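PDB 2I6X: hydrolase, haloacid dehalogenase-like family from Porphyromonas gingivalis, which is predicted to be a hydrolase of the haloacid dehalogenase-like (HAD) superfamily, though its substrate is not established. Local coordinates for residues N7-L12 with E168-I173; K29-A34 with K72-Q77; S91-D96 with G196-P201; S111-Y116 with V140-Q145. All coordinates share one frame; numbering follows the deposited sequence. Where two conformers were deposited one is given.

Contact 1 of 4, residues N7-L12 with E168-I173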
loop_
_atom_site.group_PDB
_atom_site.type_symbol
_atom_site.label_atom_id
_atom_site.label_comp_id
_atom_site.label_asym_id
_atom_site.label_seq_id
_atom_site.Cartn_x
_atom_site.Cartn_y
_atom_site.Cartn_z
ATOM N N ASN A 7 16.105 3.641 -9.435
ATOM C CA ASN A 7 15.252 3.295 -8.312
ATOM C C ASN A 7 13.831 3.013 -8.795
ATOM O O ASN A 7 13.365 3.627 -9.758
ATOM C CB ASN A 7 15.214 4.418 -7.268
ATOM C CG ASN A 7 16.526 5.183 -7.171
ATOM O OD1 ASN A 7 17.528 4.670 -6.661
ATOM N ND2 ASN A 7 16.528 6.415 -7.663
ATOM N N ILE A 8 13.155 2.072 -8.143
ATOM C CA ILE A 8 11.788 1.786 -8.488
ATOM C C ILE A 8 11.021 1.719 -7.183
ATOM O O ILE A 8 11.464 1.062 -6.247
ATOM C CB ILE A 8 11.630 0.433 -9.269
ATOM C CG1 ILE A 8 12.554 0.362 -10.492
ATOM C CG2 ILE A 8 10.179 0.214 -9.707
ATOM C CD1 ILE A 8 12.950 -1.046 -10.822
ATOM N N VAL A 9 9.871 2.390 -7.137
ATOM C CA VAL A 9 9.013 2.476 -5.958
ATOM C C VAL A 9 7.672 1.885 -6.339
ATOM O O VAL A 9 7.112 2.240 -7.371
ATOM C CB VAL A 9 8.787 3.962 -5.519
ATOM C CG1 VAL A 9 7.808 4.041 -4.324
ATOM C CG2 VAL A 9 10.103 4.634 -5.174
ATOM N N PHE A 10 7.157 0.981 -5.509
ATOM C CA PHE A 10 5.898 0.303 -5.773
ATOM C C PHE A 10 4.891 0.665 -4.711
ATOM O O PHE A 10 5.252 0.797 -3.539
ATOM C CB PHE A 10 6.108 -1.213 -5.695
ATOM C CG PHE A 10 7.031 -1.758 -6.737
ATOM C CD1 PHE A 10 6.525 -2.316 -7.914
ATOM C CD2 PHE A 10 8.405 -1.746 -6.542
ATOM C CE1 PHE A 10 7.381 -2.828 -8.886
ATOM C CE2 PHE A 10 9.255 -2.238 -7.509
ATOM C CZ PHE A 10 8.738 -2.782 -8.683
ATOM N N ASP A 11 3.622 0.788 -5.089
ATOM C CA ASP A 11 2.551 0.688 -4.073
ATOM C C ASP A 11 2.320 -0.812 -3.778
ATOM O O ASP A 11 2.773 -1.672 -4.519
ATOM C CB ASP A 11 1.272 1.343 -4.600
ATOM C CG ASP A 11 0.217 1.572 -3.532
ATOM O OD1 ASP A 11 0.467 1.432 -2.303
ATOM O OD2 ASP A 11 -0.914 1.897 -3.955
ATOM N N LEU A 12 1.609 -1.110 -2.701
ATOM C CA LEU A 12 1.280 -2.457 -2.322
ATOM C C LEU A 12 -0.108 -2.794 -2.875
ATOM O O LEU A 12 -0.222 -3.566 -3.845
ATOM C CB LEU A 12 1.318 -2.603 -0.793
ATOM C CG LEU A 12 1.103 -4.019 -0.220
ATOM C CD1 LEU A 12 2.109 -5.044 -0.759
ATOM C CD2 LEU A 12 1.153 -3.952 1.302
ATOM N N GLU A 168 14.088 12.095 -10.677
ATOM C CA GLU A 168 14.235 11.868 -12.104
ATOM C C GLU A 168 14.946 10.556 -12.438
ATOM O O GLU A 168 15.059 10.185 -13.601
ATOM C CB GLU A 168 14.880 13.053 -12.806
ATOM C CG GLU A 168 16.371 13.200 -12.563
ATOM C CD GLU A 168 16.692 14.095 -11.369
ATOM O OE1 GLU A 168 17.766 14.760 -11.443
ATOM O OE2 GLU A 168 15.862 14.133 -10.390
ATOM N N GLU A 169 15.414 9.847 -11.423
ATOM C CA GLU A 169 16.028 8.546 -11.644
ATOM C C GLU A 169 15.146 7.434 -11.094
ATOM O O GLU A 169 15.559 6.284 -11.014
ATOM C CB GLU A 169 17.397 8.492 -10.983
ATOM C CG GLU A 169 18.401 9.487 -11.549
ATOM C CD GLU A 169 19.800 9.247 -11.014
ATOM O OE1 GLU A 169 19.932 8.570 -9.967
ATOM O OE2 GLU A 169 20.772 9.720 -11.647
ATOM N N THR A 170 13.928 7.785 -10.716
ATOM C CA THR A 170 13.058 6.860 -10.006
ATOM C C THR A 170 11.776 6.600 -10.780
ATOM O O THR A 170 11.154 7.536 -11.267
ATOM C CB THR A 170 12.727 7.394 -8.580
ATOM O OG1 THR A 170 13.953 7.744 -7.910
ATOM C CG2 THR A 170 11.999 6.358 -7.783
ATOM N N LEU A 171 11.389 5.326 -10.886
ATOM C CA LEU A 171 10.098 4.957 -11.469
ATOM C C LEU A 171 9.092 4.653 -10.359
ATOM O O LEU A 171 9.364 3.826 -9.502
ATOM C CB LEU A 171 10.269 3.773 -12.424
ATOM C CG LEU A 171 9.028 3.153 -13.051
ATOM C CD1 LEU A 171 8.285 4.174 -13.921
ATOM C CD2 LEU A 171 9.436 1.919 -13.869
ATOM N N PHE A 172 7.951 5.348 -10.357
ATOM C CA PHE A 172 6.917 5.220 -9.297
ATOM C C PHE A 172 5.696 4.517 -9.858
ATOM O O PHE A 172 5.109 4.976 -10.844
ATOM C CB PHE A 172 6.549 6.610 -8.741
ATOM C CG PHE A 172 5.410 6.605 -7.703
ATOM C CD1 PHE A 172 5.618 6.120 -6.407
ATOM C CD2 PHE A 172 4.147 7.118 -8.023
ATOM C CE1 PHE A 172 4.569 6.129 -5.429
ATOM C CE2 PHE A 172 3.108 7.145 -7.082
ATOM C CZ PHE A 172 3.312 6.646 -5.772
ATOM N N ILE A 173 5.340 3.365 -9.276
ATOM C CA ILE A 173 4.267 2.509 -9.827
ATOM C C ILE A 173 3.121 2.478 -8.837
ATOM O O ILE A 173 3.221 1.874 -7.755
ATOM C CB ILE A 173 4.788 1.101 -10.211
ATOM C CG1 ILE A 173 6.003 1.208 -11.147
ATOM C CG2 ILE A 173 3.655 0.216 -10.837
ATOM C CD1 ILE A 173 6.829 -0.098 -11.301
HETATM O O HOH W 1 18.859 8.242 -7.541
#
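Asn7 to Phe10 pair with Thr170 to Ile173 as neighbouring parallel strands, 14° apart in direction. They belong to the five-stranded parallel sheet of the Rossmann-like HAD core. Strand 7-10 is its middle strand.

The backbone ladder is regular. Asn7 N gives to Glu169 O, and Asn7 O takes from Leu171 N at 2.8 Å. Val9 likewise gives to Leu171 O and takes from Ile173 N. The ladder continues one residue past strand 7-10, where Asp11 N reaches Ile173 O at 2.9 Å. Asp11 therefore follows the strand directly, consistent with the place of the aspartate motif of HAD enzymes. Asp174 and Asp175 bring further carboxylates close to it.

Apolar contacts form on both faces. On the face of Ile8, Phe10 and Ile173, the methyl Ile173 CD1 touches Ile8 CG2 at 3.7 Å and Phe10 CE1 at 3.7 Å. Helices 92-101 and 200-207 pack over this face. On the other face, Val9 CG1 is anti to the backbone N (chi1 176°) and meets the edge of the Phe172 ring at CD1, 3.7 Å away. Val9 CG2 leans on Thr170 CG2 at 3.7 Å. Phe156 stacks edge-to-face with Phe172.

The polar side chains gather at the start of the strands. Thr170 OG1 is hydrogen-bonded to Lys166 O. A water accepts from Asn7 ND2 and donates to Glu169 OE1 at 2.7 Å. Asn7 ND2 also gives to Thr170 OG1 at 2.9 Å, and that oxygen lies 19° out of the Asn7 amide plane.

Contact 2 of 4, residues K29-A34 with K72-Q77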
loop_
_atom_site.group_PDB
_atom_site.type_symbol
_atom_site.label_atom_id
_atom_site.label_comp_id
_atom_site.label_asym_id
_atom_site.label_seq_id
_atom_site.Cartn_x
_atom_site.Cartn_y
_atom_site.Cartn_z
ATOM N N LYS A 29 -20.151 -4.936 7.024
ATOM C CA LYS A 29 -21.582 -4.962 7.267
ATOM C C LYS A 29 -21.948 -6.091 8.234
ATOM O O LYS A 29 -22.712 -5.881 9.179
ATOM C CB LYS A 29 -22.345 -5.115 5.948
ATOM C CG LYS A 29 -22.411 -3.844 5.152
ATOM C CD LYS A 29 -23.142 -4.011 3.842
ATOM C CE LYS A 29 -23.143 -2.685 3.111
ATOM N NZ LYS A 29 -23.403 -2.849 1.662
ATOM N N ALA A 30 -21.397 -7.283 7.999
ATOM C CA ALA A 30 -21.704 -8.438 8.843
ATOM C C ALA A 30 -21.284 -8.268 10.322
ATOM O O ALA A 30 -21.870 -8.898 11.194
ATOM C CB ALA A 30 -21.154 -9.737 8.237
ATOM N N ILE A 31 -20.305 -7.406 10.609
ATOM C CA ILE A 31 -19.993 -7.077 12.005
ATOM C C ILE A 31 -20.562 -5.743 12.495
ATOM O O ILE A 31 -20.054 -5.168 13.468
ATOM C CB ILE A 31 -18.486 -7.136 12.322
ATOM C CG1 ILE A 31 -17.693 -6.223 11.384
ATOM C CG2 ILE A 31 -18.023 -8.595 12.319
ATOM C CD1 ILE A 31 -16.170 -6.080 11.719
ATOM N N GLY A 32 -21.604 -5.251 11.820
ATOM C CA GLY A 32 -22.360 -4.079 12.283
ATOM C C GLY A 32 -21.900 -2.707 11.821
ATOM O O GLY A 32 -22.530 -1.701 12.146
ATOM N N VAL A 33 -20.807 -2.645 11.065
ATOM C CA VAL A 33 -20.362 -1.359 10.506
ATOM C C VAL A 33 -21.188 -1.058 9.243
ATOM O O VAL A 33 -20.759 -1.319 8.112
ATOM C CB VAL A 33 -18.845 -1.318 10.236
ATOM C CG1 VAL A 33 -18.407 0.113 9.964
ATOM C CG2 VAL A 33 -18.066 -1.873 11.402
ATOM N N ALA A 34 -22.385 -0.524 9.466
ATOM C CA ALA A 34 -23.414 -0.406 8.439
ATOM C C ALA A 34 -23.179 0.727 7.423
ATOM O O ALA A 34 -23.524 0.601 6.238
ATOM C CB ALA A 34 -24.798 -0.263 9.105
ATOM N N LYS A 72 -21.292 -1.101 19.311
ATOM C CA LYS A 72 -21.020 -2.533 19.392
ATOM C C LYS A 72 -19.518 -2.734 19.503
ATOM O O LYS A 72 -18.766 -2.130 18.753
ATOM C CB LYS A 72 -21.552 -3.248 18.140
ATOM C CG LYS A 72 -21.820 -4.745 18.287
ATOM C CD LYS A 72 -21.888 -5.406 16.914
ATOM C CE LYS A 72 -23.190 -6.188 16.723
ATOM N NZ LYS A 72 -23.463 -6.438 15.261
ATOM N N GLU A 73 -19.098 -3.594 20.428
ATOM C CA GLU A 73 -17.687 -3.872 20.663
ATOM C C GLU A 73 -17.122 -4.796 19.585
ATOM O O GLU A 73 -17.649 -5.891 19.354
ATOM C CB GLU A 73 -17.504 -4.448 22.076
ATOM C CG GLU A 73 -16.570 -5.653 22.200
ATOM C CD GLU A 73 -15.167 -5.291 22.645
ATOM O OE1 GLU A 73 -15.000 -4.231 23.304
ATOM O OE2 GLU A 73 -14.239 -6.085 22.345
ATOM N N LEU A 74 -16.063 -4.327 18.924
ATOM C CA LEU A 74 -15.325 -5.084 17.927
ATOM C C LEU A 74 -13.946 -5.403 18.464
ATOM O O LEU A 74 -13.296 -4.568 19.091
ATOM C CB LEU A 74 -15.199 -4.301 16.609
ATOM C CG LEU A 74 -16.533 -3.762 16.073
ATOM C CD1 LEU A 74 -16.318 -2.718 15.009
ATOM C CD2 LEU A 74 -17.442 -4.894 15.567
ATOM N N THR A 75 -13.515 -6.617 18.183
ATOM C CA THR A 75 -12.212 -7.127 18.563
ATOM C C THR A 75 -11.204 -6.888 17.431
ATOM O O THR A 75 -11.584 -6.643 16.268
ATOM C CB THR A 75 -12.309 -8.661 18.819
ATOM O OG1 THR A 75 -12.543 -9.328 17.573
ATOM C CG2 THR A 75 -13.443 -8.971 19.733
ATOM N N TYR A 76 -9.920 -6.958 17.771
ATOM C CA TYR A 76 -8.873 -6.955 16.778
ATOM C C TYR A 76 -9.200 -7.922 15.620
ATOM O O TYR A 76 -9.190 -7.527 14.438
ATOM C CB TYR A 76 -7.526 -7.332 17.412
ATOM C CG TYR A 76 -6.406 -7.349 16.406
ATOM C CD1 TYR A 76 -5.603 -6.214 16.196
ATOM C CD2 TYR A 76 -6.163 -8.478 15.632
ATOM C CE1 TYR A 76 -4.557 -6.228 15.247
ATOM C CE2 TYR A 76 -5.149 -8.498 14.683
ATOM C CZ TYR A 76 -4.358 -7.376 14.500
ATOM O OH TYR A 76 -3.364 -7.427 13.566
ATOM N N GLN A 77 -9.506 -9.171 15.987
ATOM C CA GLN A 77 -9.673 -10.265 15.053
ATOM C C GLN A 77 -10.805 -9.982 14.075
ATOM O O GLN A 77 -10.685 -10.240 12.885
ATOM C CB GLN A 77 -9.873 -11.581 15.829
ATOM C CG GLN A 77 -9.914 -12.828 14.984
ATOM C CD GLN A 77 -11.321 -13.120 14.483
ATOM O OE1 GLN A 77 -12.301 -12.966 15.233
ATOM N NE2 GLN A 77 -11.436 -13.540 13.215
#
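Ile31 turns its carbonyl toward Leu74 just where helix 21-30 ends, and Gly32, with a positive phi of 90°, closes that helix as the C-prime residue of a Schellman motif. Gly32 N bonds back to Lys29 O at 2.9 Å, and Val33 N to Phe28 O. No hydrogen bond joins residues 29-34 to 72-77; the touch is van der Waals.

Leu74 carries it with both methyls. Its CG is anti to the carbonyl carbon (chi1 -51°), and its two methyls touch different residues of the turn. CD2 approaches Ile31 O at 3.4 Å and Ile31 CB at 4.1 Å. CD1 meets Val33 CG2 at 4.1 Å, with the two side chains crossing at a slant. Lys72 comes in beside them. Its CD lies 3.9 Å from Ile31 O. The chain then bends at chi3, and NZ ends 4.0 Å from Gly32 CA.

The place is the helical part of the protein that lies between the first two core strands in sequence, as in HAD enzymes with a helical cap. Helix 59-70 backs the contact through Leu66, which touches Val33 and Leu74. Helix 76-83 flanks it through Val79 against Leu74 and Ala82 against Ile31. Helix 36-39 adds Met39 against Val33.

Contact 3 of 4, residues S91-D96 with G196-P201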
loop_
_atom_site.group_PDB
_atom_site.type_symbol
_atom_site.label_atom_id
_atom_site.label_comp_id
_atom_site.label_asym_id
_atom_site.label_seq_id
_atom_site.Cartn_x
_atom_site.Cartn_y
_atom_site.Cartn_z
ATOM N N SER A 91 0.022 -11.254 -5.474
ATOM C CA SER A 91 0.684 -11.710 -6.705
ATOM C C SER A 91 2.071 -12.302 -6.465
ATOM O O SER A 91 3.059 -11.581 -6.360
ATOM C CB SER A 91 0.779 -10.592 -7.747
ATOM O OG SER A 91 1.085 -11.159 -9.020
ATOM N N ALA A 92 2.123 -13.617 -6.351
ATOM C CA ALA A 92 3.385 -14.337 -6.276
ATOM C C ALA A 92 4.333 -13.966 -7.436
ATOM O O ALA A 92 5.520 -13.736 -7.200
ATOM C CB ALA A 92 3.135 -15.874 -6.254
ATOM N N GLU A 93 3.815 -13.909 -8.671
ATOM C CA GLU A 93 4.663 -13.632 -9.826
ATOM C C GLU A 93 5.255 -12.222 -9.843
ATOM O O GLU A 93 6.400 -12.056 -10.236
ATOM C CB GLU A 93 4.015 -14.031 -11.159
ATOM C CG GLU A 93 3.038 -13.053 -11.826
ATOM C CD GLU A 93 2.523 -13.607 -13.181
ATOM O OE1 GLU A 93 3.297 -13.593 -14.185
ATOM O OE2 GLU A 93 1.348 -14.077 -13.238
ATOM N N LYS A 94 4.491 -11.228 -9.389
ATOM C CA LYS A 94 5.009 -9.870 -9.299
ATOM C C LYS A 94 6.059 -9.752 -8.204
ATOM O O LYS A 94 7.031 -9.024 -8.366
ATOM C CB LYS A 94 3.896 -8.847 -9.126
ATOM C CG LYS A 94 2.958 -8.768 -10.327
ATOM C CD LYS A 94 1.835 -7.792 -10.025
ATOM C CE LYS A 94 0.740 -7.775 -11.082
ATOM N NZ LYS A 94 -0.335 -6.810 -10.677
ATOM N N PHE A 95 5.900 -10.501 -7.111
ATOM C CA PHE A 95 6.963 -10.532 -6.099
ATOM C C PHE A 95 8.230 -11.226 -6.603
ATOM O O PHE A 95 9.337 -10.760 -6.340
ATOM C CB PHE A 95 6.474 -11.128 -4.779
ATOM C CG PHE A 95 5.756 -10.144 -3.926
ATOM C CD1 PHE A 95 6.470 -9.192 -3.185
ATOM C CD2 PHE A 95 4.366 -10.121 -3.888
ATOM C CE1 PHE A 95 5.799 -8.244 -2.371
ATOM C CE2 PHE A 95 3.686 -9.173 -3.097
ATOM C CZ PHE A 95 4.411 -8.239 -2.330
ATOM N N ASP A 96 8.057 -12.329 -7.329
ATOM C CA ASP A 96 9.171 -12.980 -7.999
ATOM C C ASP A 96 9.918 -12.024 -8.931
ATOM O O ASP A 96 11.147 -11.988 -8.917
ATOM C CB ASP A 96 8.698 -14.224 -8.776
ATOM C CG ASP A 96 8.527 -15.435 -7.880
ATOM O OD1 ASP A 96 9.009 -15.397 -6.720
ATOM O OD2 ASP A 96 7.924 -16.432 -8.322
ATOM N N GLY A 196 -5.200 -5.133 -10.525
ATOM C CA GLY A 196 -5.258 -6.454 -11.145
ATOM C C GLY A 196 -4.572 -6.621 -12.504
ATOM O O GLY A 196 -4.577 -7.718 -13.079
ATOM N N GLU A 197 -3.970 -5.555 -13.026
ATOM C CA GLU A 197 -3.279 -5.631 -14.318
ATOM C C GLU A 197 -1.944 -6.397 -14.197
ATOM O O GLU A 197 -1.215 -6.196 -13.223
ATOM C CB GLU A 197 -3.010 -4.211 -14.807
ATOM C CG GLU A 197 -2.557 -4.090 -16.268
ATOM C CD GLU A 197 -2.144 -2.651 -16.603
ATOM O OE1 GLU A 197 -1.204 -2.458 -17.424
ATOM O OE2 GLU A 197 -2.741 -1.710 -16.022
ATOM N N ASN A 198 -1.610 -7.244 -15.172
ATOM C CA ASN A 198 -0.238 -7.764 -15.249
ATOM C C ASN A 198 0.692 -6.782 -15.912
ATOM O O ASN A 198 0.777 -6.737 -17.145
ATOM C CB ASN A 198 -0.077 -9.110 -15.980
ATOM C CG ASN A 198 1.402 -9.597 -15.938
ATOM O OD1 ASN A 198 2.175 -9.164 -15.054
ATOM N ND2 ASN A 198 1.798 -10.465 -16.874
ATOM N N TRP A 199 1.422 -6.037 -15.099
ATOM C CA TRP A 199 2.245 -4.950 -15.614
ATOM C C TRP A 199 3.698 -5.333 -15.845
ATOM O O TRP A 199 4.490 -4.478 -16.212
ATOM C CB TRP A 199 2.187 -3.741 -14.684
ATOM C CG TRP A 199 2.337 -4.058 -13.205
ATOM C CD1 TRP A 199 1.354 -3.965 -12.259
ATOM C CD2 TRP A 199 3.520 -4.493 -12.517
ATOM N NE1 TRP A 199 1.842 -4.319 -11.029
ATOM C CE2 TRP A 199 3.173 -4.633 -11.148
ATOM C CE3 TRP A 199 4.831 -4.789 -12.915
ATOM C CZ2 TRP A 199 4.108 -5.063 -10.164
ATOM C CZ3 TRP A 199 5.753 -5.214 -11.955
ATOM C CH2 TRP A 199 5.382 -5.359 -10.592
ATOM N N ILE A 200 4.050 -6.590 -15.586
ATOM C CA ILE A 200 5.426 -7.030 -15.723
ATOM C C ILE A 200 5.973 -6.705 -17.109
ATOM O O ILE A 200 7.010 -6.054 -17.191
ATOM C CB ILE A 200 5.642 -8.522 -15.361
ATOM C CG1 ILE A 200 5.455 -8.729 -13.854
ATOM C CG2 ILE A 200 7.028 -8.986 -15.790
ATOM C CD1 ILE A 200 5.252 -10.200 -13.470
ATOM N N PRO A 201 5.293 -7.148 -18.202
ATOM C CA PRO A 201 5.842 -6.785 -19.532
ATOM C C PRO A 201 6.075 -5.275 -19.767
ATOM O O PRO A 201 7.140 -4.890 -20.260
ATOM C CB PRO A 201 4.817 -7.382 -20.514
ATOM C CG PRO A 201 4.209 -8.555 -19.756
ATOM C CD PRO A 201 4.094 -8.009 -18.332
#
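Lys94, near the start of helix 92-101, lays its extended side chain across one face of the Trp199 indole, in the turn leading into helix 200-207. CB faces the benzo ring, 3.9 Å from Trp199 CZ2. CG is anti to the carbonyl carbon (chi1 -65°). It stays near CZ2 and touches Ile200 CD1 at 4.1 Å. CD sits 3.2 Å above the ring plane, offset toward the rim, and lies about equally near CZ2, CE2 and NE1. CE lies over the five-membered ring, 4.0 Å from its centroid and 26° off the normal, a CH-pi contact. NZ passes the indole and bonds to Glu197 O at 2.8 Å. That donor is tilted 28° from the carbonyl plane.

Ile200 points toward helix 92-101, and its CD1 also reaches Glu93 CG at 4.0 Å. Asn198 caps the next helix: its OD1 takes from Ile200 N at 3.2 Å, with the donor above the amide plane.

NZ and Trp199 NE1 come within 3.3 Å, but both are donors and do not bond to each other. Both instead give to Val15 O. The lysine thus ties three parts of the chain together: its methylenes are sheltered by the indole, and its ammonium is held by two backbone carbonyls, which probably favours the charged form.

Contact 4 of 4, residues S111-Y116 with V140-Q145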
loop_
_atom_site.group_PDB
_atom_site.type_symbol
_atom_site.label_atom_id
_atom_site.label_comp_id
_atom_site.label_asym_id
_atom_site.label_seq_id
_atom_site.Cartn_x
_atom_site.Cartn_y
_atom_site.Cartn_z
ATOM N N SER A 111 3.411 3.017 0.467
ATOM C CA SER A 111 2.085 2.466 0.600
ATOM C C SER A 111 1.242 3.157 1.661
ATOM O O SER A 111 1.709 3.373 2.775
ATOM C CB SER A 111 2.218 0.964 0.892
ATOM O OG SER A 111 0.993 0.434 1.284
ATOM N N ASN A 112 0.007 3.515 1.299
ATOM C CA ASN A 112 -1.019 3.821 2.308
ATOM C C ASN A 112 -1.595 2.512 2.804
ATOM O O ASN A 112 -2.219 1.770 2.044
ATOM C CB ASN A 112 -2.154 4.698 1.788
ATOM C CG ASN A 112 -1.769 6.132 1.659
ATOM O OD1 ASN A 112 -0.680 6.555 2.057
ATOM N ND2 ASN A 112 -2.664 6.911 1.088
ATOM N N THR A 113 -1.412 2.248 4.092
ATOM C CA THR A 113 -1.781 0.962 4.623
ATOM C C THR A 113 -2.045 1.072 6.122
ATOM O O THR A 113 -1.812 2.112 6.738
ATOM C CB THR A 113 -0.690 -0.109 4.262
ATOM O OG1 THR A 113 -1.236 -1.428 4.384
ATOM C CG2 THR A 113 0.567 0.023 5.131
ATOM N N ASN A 114 -2.537 -0.011 6.711
ATOM C CA ASN A 114 -2.943 0.038 8.084
ATOM C C ASN A 114 -2.142 -1.035 8.820
ATOM O O ASN A 114 -1.529 -1.866 8.174
ATOM C CB ASN A 114 -4.435 -0.190 8.145
ATOM C CG ASN A 114 -4.834 -1.484 7.510
ATOM O OD1 ASN A 114 -4.623 -2.570 8.083
ATOM N ND2 ASN A 114 -5.402 -1.401 6.319
ATOM N N PRO A 115 -2.098 -0.989 10.169
ATOM C CA PRO A 115 -1.394 -2.007 10.979
ATOM C C PRO A 115 -1.781 -3.478 10.748
ATOM O O PRO A 115 -0.933 -4.351 10.950
ATOM C CB PRO A 115 -1.752 -1.621 12.416
ATOM C CG PRO A 115 -2.092 -0.233 12.348
ATOM C CD PRO A 115 -2.675 0.066 11.009
ATOM N N TYR A 116 -3.042 -3.740 10.382
ATOM C CA TYR A 116 -3.542 -5.100 10.152
ATOM C C TYR A 116 -2.854 -5.712 8.937
ATOM O O TYR A 116 -2.327 -6.821 9.011
ATOM C CB TYR A 116 -5.060 -5.125 9.930
ATOM C CG TYR A 116 -5.881 -4.478 11.019
ATOM C CD1 TYR A 116 -6.146 -5.149 12.217
ATOM C CD2 TYR A 116 -6.397 -3.185 10.854
ATOM C CE1 TYR A 116 -6.900 -4.543 13.216
ATOM C CE2 TYR A 116 -7.150 -2.587 11.846
ATOM C CZ TYR A 116 -7.399 -3.264 13.020
ATOM O OH TYR A 116 -8.150 -2.657 13.991
ATOM N N VAL A 140 10.755 -0.099 3.202
ATOM C CA VAL A 140 9.310 0.054 3.198
ATOM C C VAL A 140 8.890 1.377 3.857
ATOM O O VAL A 140 9.235 1.673 5.012
ATOM C CB VAL A 140 8.641 -1.170 3.879
ATOM C CG1 VAL A 140 7.141 -0.963 4.049
ATOM C CG2 VAL A 140 8.917 -2.431 3.041
ATOM N N TYR A 141 8.164 2.173 3.079
ATOM C CA TYR A 141 7.580 3.405 3.532
ATOM C C TYR A 141 6.064 3.227 3.662
ATOM O O TYR A 141 5.315 3.203 2.658
ATOM C CB TYR A 141 7.993 4.578 2.610
ATOM C CG TYR A 141 9.510 4.806 2.600
ATOM C CD1 TYR A 141 10.155 5.474 3.658
ATOM C CD2 TYR A 141 10.303 4.331 1.538
ATOM C CE1 TYR A 141 11.544 5.655 3.652
ATOM C CE2 TYR A 141 11.692 4.527 1.516
ATOM C CZ TYR A 141 12.308 5.178 2.563
ATOM O OH TYR A 141 13.689 5.338 2.524
ATOM N N ALA A 142 5.620 3.111 4.912
ATOM C CA ALA A 142 4.215 2.813 5.218
ATOM C C ALA A 142 3.562 3.973 5.934
ATOM O O ALA A 142 4.015 4.363 7.005
ATOM C CB ALA A 142 4.112 1.555 6.084
ATOM N N SER A 143 2.484 4.494 5.352
ATOM C CA SER A 143 1.767 5.643 5.893
ATOM C C SER A 143 1.586 5.623 7.418
ATOM O O SER A 143 1.945 6.583 8.102
ATOM C CB SER A 143 0.417 5.794 5.190
ATOM O OG SER A 143 -0.435 4.719 5.504
ATOM N N CYS A 144 1.065 4.526 7.955
ATOM C CA CYS A 144 0.796 4.433 9.399
ATOM C C CYS A 144 2.058 4.392 10.258
ATOM O O CYS A 144 2.000 4.701 11.447
ATOM C CB CYS A 144 -0.137 3.247 9.739
ATOM S SG CYS A 144 0.443 1.611 9.173
ATOM N N GLN A 145 3.193 4.018 9.673
ATOM C CA GLN A 145 4.444 4.079 10.436
ATOM C C GLN A 145 5.026 5.499 10.434
ATOM O O GLN A 145 5.843 5.832 11.265
ATOM C CB GLN A 145 5.463 3.064 9.901
ATOM C CG GLN A 145 4.965 1.629 9.977
ATOM C CD GLN A 145 5.995 0.577 9.555
ATOM O OE1 GLN A 145 6.597 0.643 8.470
ATOM N NE2 GLN A 145 6.183 -0.418 10.418
#
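Ser111 and Ala142 form a parallel beta bridge where strands 106-111 and 139-142 end. The two strands and helix 115-121 make a beta-alpha-beta unit of the HAD core, and the contact lies at the C-terminal ends of its strands.

Backbone bonds come first. Ser111 N gives to Tyr141 O, and Ser111 O takes from Ser143 N at 2.9 Å. The second bond reaches the first residue of helix 143-146.

The side-chain bond belongs to Ser143. Its OG lies between the backbone N and the carbonyl carbon (chi1 67°) and accepts from Thr113 N at 3.0 Å, with an angle of 163° at the hydrogen. The same OG is hydrogen-bonded to Glu53 O, in helix 48-54. One hydroxyl thus links the loop after strand 106-111 to a helix outside the unit. Asn112 OD1 touches Ser143 CB at 3.4 Å, while Asn112 ND2 bonds to Lys150 O.

Apolar contacts complete the join. Thr113 CG2 meets Ala142 CB at 4.0 Å, and Leu118 of helix 115-121 touches both residues. Cys144 turns its sulphur toward the start of that helix, where SG rests 3.9 Å from Pro115 CD.

Contacts 1 and 4 share the five-stranded parallel sheet, with centres about 16 Å apart. They meet where Asp11 and Leu12 touch Ser111, at strand ends that in HAD enzymes frame the active site. Contact 3 lies on the face of the sheet bearing Phe10, whose ring touches Trp199; its centre is about 15 Å from that of contact 1. Contact 2 is far off, about 36 Å from contact 1 between centres, in the helical part. It reaches contact 4 through Tyr76 against Tyr116. Along the chain, contact 1 encloses contacts 2 and 4, while contacts 1 and 3 interleave. Contact 1 thus joins an early and a late strand, while the helical part projects from the core.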